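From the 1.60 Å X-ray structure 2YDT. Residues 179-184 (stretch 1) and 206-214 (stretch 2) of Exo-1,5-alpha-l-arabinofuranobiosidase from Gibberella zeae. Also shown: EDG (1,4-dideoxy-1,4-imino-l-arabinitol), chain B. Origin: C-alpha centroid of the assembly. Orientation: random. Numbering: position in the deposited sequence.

Stretch 1 179-184: HSQKLV
Stretch 2 206-214: YYARPGMPT

The two stretches run in the same general sense, their strands (182-184 and 209-214) approaching to 5.8 Å with 39° between their N-to-C directions. CA-CA pairings set the register: H179 with Y206 (4.7 Å), S180 with Y207 (5.3 Å), Q181 with R209 (4.7 Å), K182 with P210 (5.7 Å) and L183 with G211 (6.3 Å). A208 is skipped in the CA register, though its O lies 3.7 Å from S180 CB. Together the stretches bury 583 Å²; one direct hydrogen bond joins the two backbones.

That bond opens the contact at Y206 (phi/psi -53/-42), whose O accepts from S180 N at 2.8 Å and 159°. The Y206 side chain (chi1 t, chi2 81°) leaves sideways but swings back, laying one ring face over S180 N; its CD1 lies 3.7 Å from H179 N. The CA-CB bond of Y207 (-78/-7) points away, yet its O accepts from a water that also hydrogen-bonds to S180 OG (2.9 Å from Y207 O, 2.7 Å from S180 OG). At A208 (-65/144) the chain extends, and A208 O receives a hydrogen bond from a second water at 2.9 Å; this water is weakly bonded to H179 ND1 at 3.4 Å.

R209 (-138/72; m, t, p, chi4 76°) begins the strand. Its CA-CB bond points sideways, but the guanidinium reaches stretch 1, where NH1 donates to S180 OG at 2.9 Å and 157°. In S180 (-49/-44) the CA-CB bond points toward stretch 2, and with chi1 t its OG lies at the guanidinium edge, near the plane, while Q181 CB covers one face of that group.

P210 (-61/139, C-gamma endo) has no backbone N-H, but its O accepts from Q181 NE2 at 2.9 Å and 174°, a nearly linear bond. Extended Q181 (-150/151; t, t, chi3 -92°) also grips the bound iminosugar: NE2 donates to EDG O2' at 2.9 Å, and OE1 accepts from EDG O3' at 2.8 Å. The amide thereby links strand and ligand. On the apolar side, P210 CB meets L183 CD1 at 3.7 Å.

G211 (-158/163) lets both neighbours close in: its CA lies 3.4 Å from Q181 NE2 and 3.4 Å from EDG O2'. A CB there would clash with both atoms. L183 (-116/133; m, t) points toward stretch 2, bringing CD2 to 3.7 Å from G211 CA. The CA-CB bond of M212, at the left-handed 69/64 (m, t, p), points away, and its CG lies 3.5 Å from EDG O2'. P213 (-81/135, C-gamma endo) faces back, packing CD 3.8 Å from L183 CD2, and T214 (-137/159, chi1 p) lies beyond contact.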

# COMPACT_ATOMS: atom_id res chain seq x y z
N HIS A 179 -22.26 6.00 1.60
CA HIS A 179 -21.31 4.90 1.74
C HIS A 179 -20.44 5.08 2.97
O HIS A 179 -19.72 6.06 3.07
CB HIS A 179 -20.41 4.79 0.49
CG HIS A 179 -21.18 4.68 -0.78
ND1 HIS A 179 -21.77 3.51 -1.22
CD2 HIS A 179 -21.43 5.61 -1.74
CE1 HIS A 179 -22.39 3.73 -2.36
NE2 HIS A 179 -22.19 5.00 -2.71
N SER A 180 -20.50 4.13 3.91
CA SER A 180 -19.64 4.19 5.10
C SER A 180 -18.19 4.47 4.68
O SER A 180 -17.48 5.33 5.27
CB SER A 180 -19.74 2.88 5.90
OG SER A 180 -18.94 2.91 7.06
N GLN A 181 -17.75 3.77 3.64
CA GLN A 181 -16.53 4.13 2.94
C GLN A 181 -16.69 3.69 1.47
O GLN A 181 -17.41 2.72 1.18
CB GLN A 181 -15.29 3.47 3.53
CG GLN A 181 -13.96 4.04 3.03
CD GLN A 181 -12.76 3.50 3.78
OE1 GLN A 181 -12.32 4.08 4.75
NE2 GLN A 181 -12.28 2.30 3.38
N LYS A 182 -16.01 4.41 0.57
CA LYS A 182 -15.89 4.00 -0.82
C LYS A 182 -14.43 4.22 -1.25
O LYS A 182 -13.63 4.75 -0.48
CB LYS A 182 -16.89 4.74 -1.71
CG LYS A 182 -16.66 6.25 -1.78
CD LYS A 182 -17.65 6.95 -2.73
CE LYS A 182 -17.38 8.42 -2.91
NZ LYS A 182 -18.46 9.01 -3.83
N LEU A 183 -14.10 3.81 -2.46
CA LEU A 183 -12.76 3.87 -3.04
C LEU A 183 -12.81 4.81 -4.23
O LEU A 183 -13.74 4.74 -5.05
CB LEU A 183 -12.28 2.48 -3.47
CG LEU A 183 -12.02 1.56 -2.30
CD1 LEU A 183 -11.78 0.13 -2.76
CD2 LEU A 183 -10.78 2.07 -1.51
N VAL A 184 -11.84 5.72 -4.29
CA VAL A 184 -11.82 6.81 -5.26
C VAL A 184 -10.43 7.11 -5.72
O VAL A 184 -9.45 6.62 -5.15
CB VAL A 184 -12.40 8.12 -4.68
CG1 VAL A 184 -13.79 7.94 -4.06
CG2 VAL A 184 -11.47 8.73 -3.61
N TYR A 206 -25.02 0.56 2.67
CA TYR A 206 -24.37 1.69 3.33
C TYR A 206 -23.19 1.21 4.17
O TYR A 206 -22.14 1.87 4.24
CB TYR A 206 -25.33 2.45 4.26
CG TYR A 206 -24.61 3.52 5.00
CD1 TYR A 206 -24.35 4.74 4.41
CD2 TYR A 206 -24.14 3.30 6.29
CE1 TYR A 206 -23.61 5.71 5.07
CE2 TYR A 206 -23.47 4.27 6.95
CZ TYR A 206 -23.19 5.46 6.35
OH TYR A 206 -22.47 6.41 7.03
N TYR A 207 -23.39 0.10 4.88
CA TYR A 207 -22.39 -0.33 5.84
C TYR A 207 -21.16 -1.01 5.24
O TYR A 207 -20.21 -1.28 5.95
CB TYR A 207 -23.05 -1.18 6.92
CG TYR A 207 -23.92 -0.31 7.79
CD1 TYR A 207 -23.34 0.61 8.67
CD2 TYR A 207 -25.30 -0.35 7.69
CE1 TYR A 207 -24.10 1.43 9.44
CE2 TYR A 207 -26.07 0.48 8.46
CZ TYR A 207 -25.47 1.35 9.33
OH TYR A 207 -26.26 2.19 10.09
N ALA A 208 -21.17 -1.28 3.93
CA ALA A 208 -19.99 -1.83 3.26
C ALA A 208 -18.86 -0.80 3.31
O ALA A 208 -19.08 0.39 3.23
CB ALA A 208 -20.28 -2.19 1.81
N ARG A 209 -17.65 -1.32 3.44
CA ARG A 209 -16.42 -0.49 3.57
C ARG A 209 -15.32 -1.12 2.73
O ARG A 209 -14.34 -1.67 3.23
CB ARG A 209 -15.98 -0.34 5.03
CG ARG A 209 -16.94 0.47 5.87
CD ARG A 209 -16.54 0.41 7.34
NE ARG A 209 -15.27 1.07 7.54
CZ ARG A 209 -15.08 2.39 7.56
NH1 ARG A 209 -16.09 3.25 7.54
NH2 ARG A 209 -13.84 2.84 7.64
N PRO A 210 -15.44 -1.01 1.38
CA PRO A 210 -14.28 -1.31 0.54
C PRO A 210 -13.16 -0.35 0.90
O PRO A 210 -13.44 0.82 1.14
CB PRO A 210 -14.79 -1.07 -0.89
CG PRO A 210 -15.86 -0.02 -0.70
CD PRO A 210 -16.54 -0.40 0.60
N GLY A 211 -11.95 -0.86 0.97
CA GLY A 211 -10.80 -0.08 1.45
C GLY A 211 -9.47 -0.63 0.98
O GLY A 211 -9.32 -1.78 0.54
N MET A 212 -8.46 0.23 1.09
CA MET A 212 -7.02 -0.16 0.99
C MET A 212 -6.63 -0.59 -0.46
O MET A 212 -6.27 -1.76 -0.73
CB MET A 212 -6.68 -1.24 2.03
CG MET A 212 -7.22 -0.88 3.41
SD MET A 212 -6.52 -1.78 4.78
CE MET A 212 -4.88 -0.98 4.86
N PRO A 213 -6.70 0.35 -1.41
CA PRO A 213 -6.51 0.01 -2.84
C PRO A 213 -5.03 -0.13 -3.23
O PRO A 213 -4.22 0.75 -2.87
CB PRO A 213 -7.16 1.16 -3.58
CG PRO A 213 -6.86 2.34 -2.66
CD PRO A 213 -7.03 1.78 -1.24
N THR A 214 -4.69 -1.19 -3.97
CA THR A 214 -3.40 -1.27 -4.64
C THR A 214 -3.64 -1.81 -6.05
O THR A 214 -4.69 -2.39 -6.32
CB THR A 214 -2.34 -2.10 -3.90
OG1 THR A 214 -2.75 -3.48 -3.84
CG2 THR A 214 -2.13 -1.56 -2.46
O2' EDG B . -9.76 1.32 4.36
C2' EDG B . -10.06 1.18 5.78
C1' EDG B . -9.16 0.13 6.39
N4' EDG B . -8.28 0.86 7.31
C3' EDG B . -9.83 2.47 6.58
O3' EDG B . -11.04 3.13 7.00
C4' EDG B . -9.03 2.01 7.81
C5' EDG B . -8.16 3.05 8.45
O5' EDG B . -7.73 2.53 9.70
O HOH W 1 -21.00 1.48 1.40
O HOH W 2 -19.84 0.57 8.17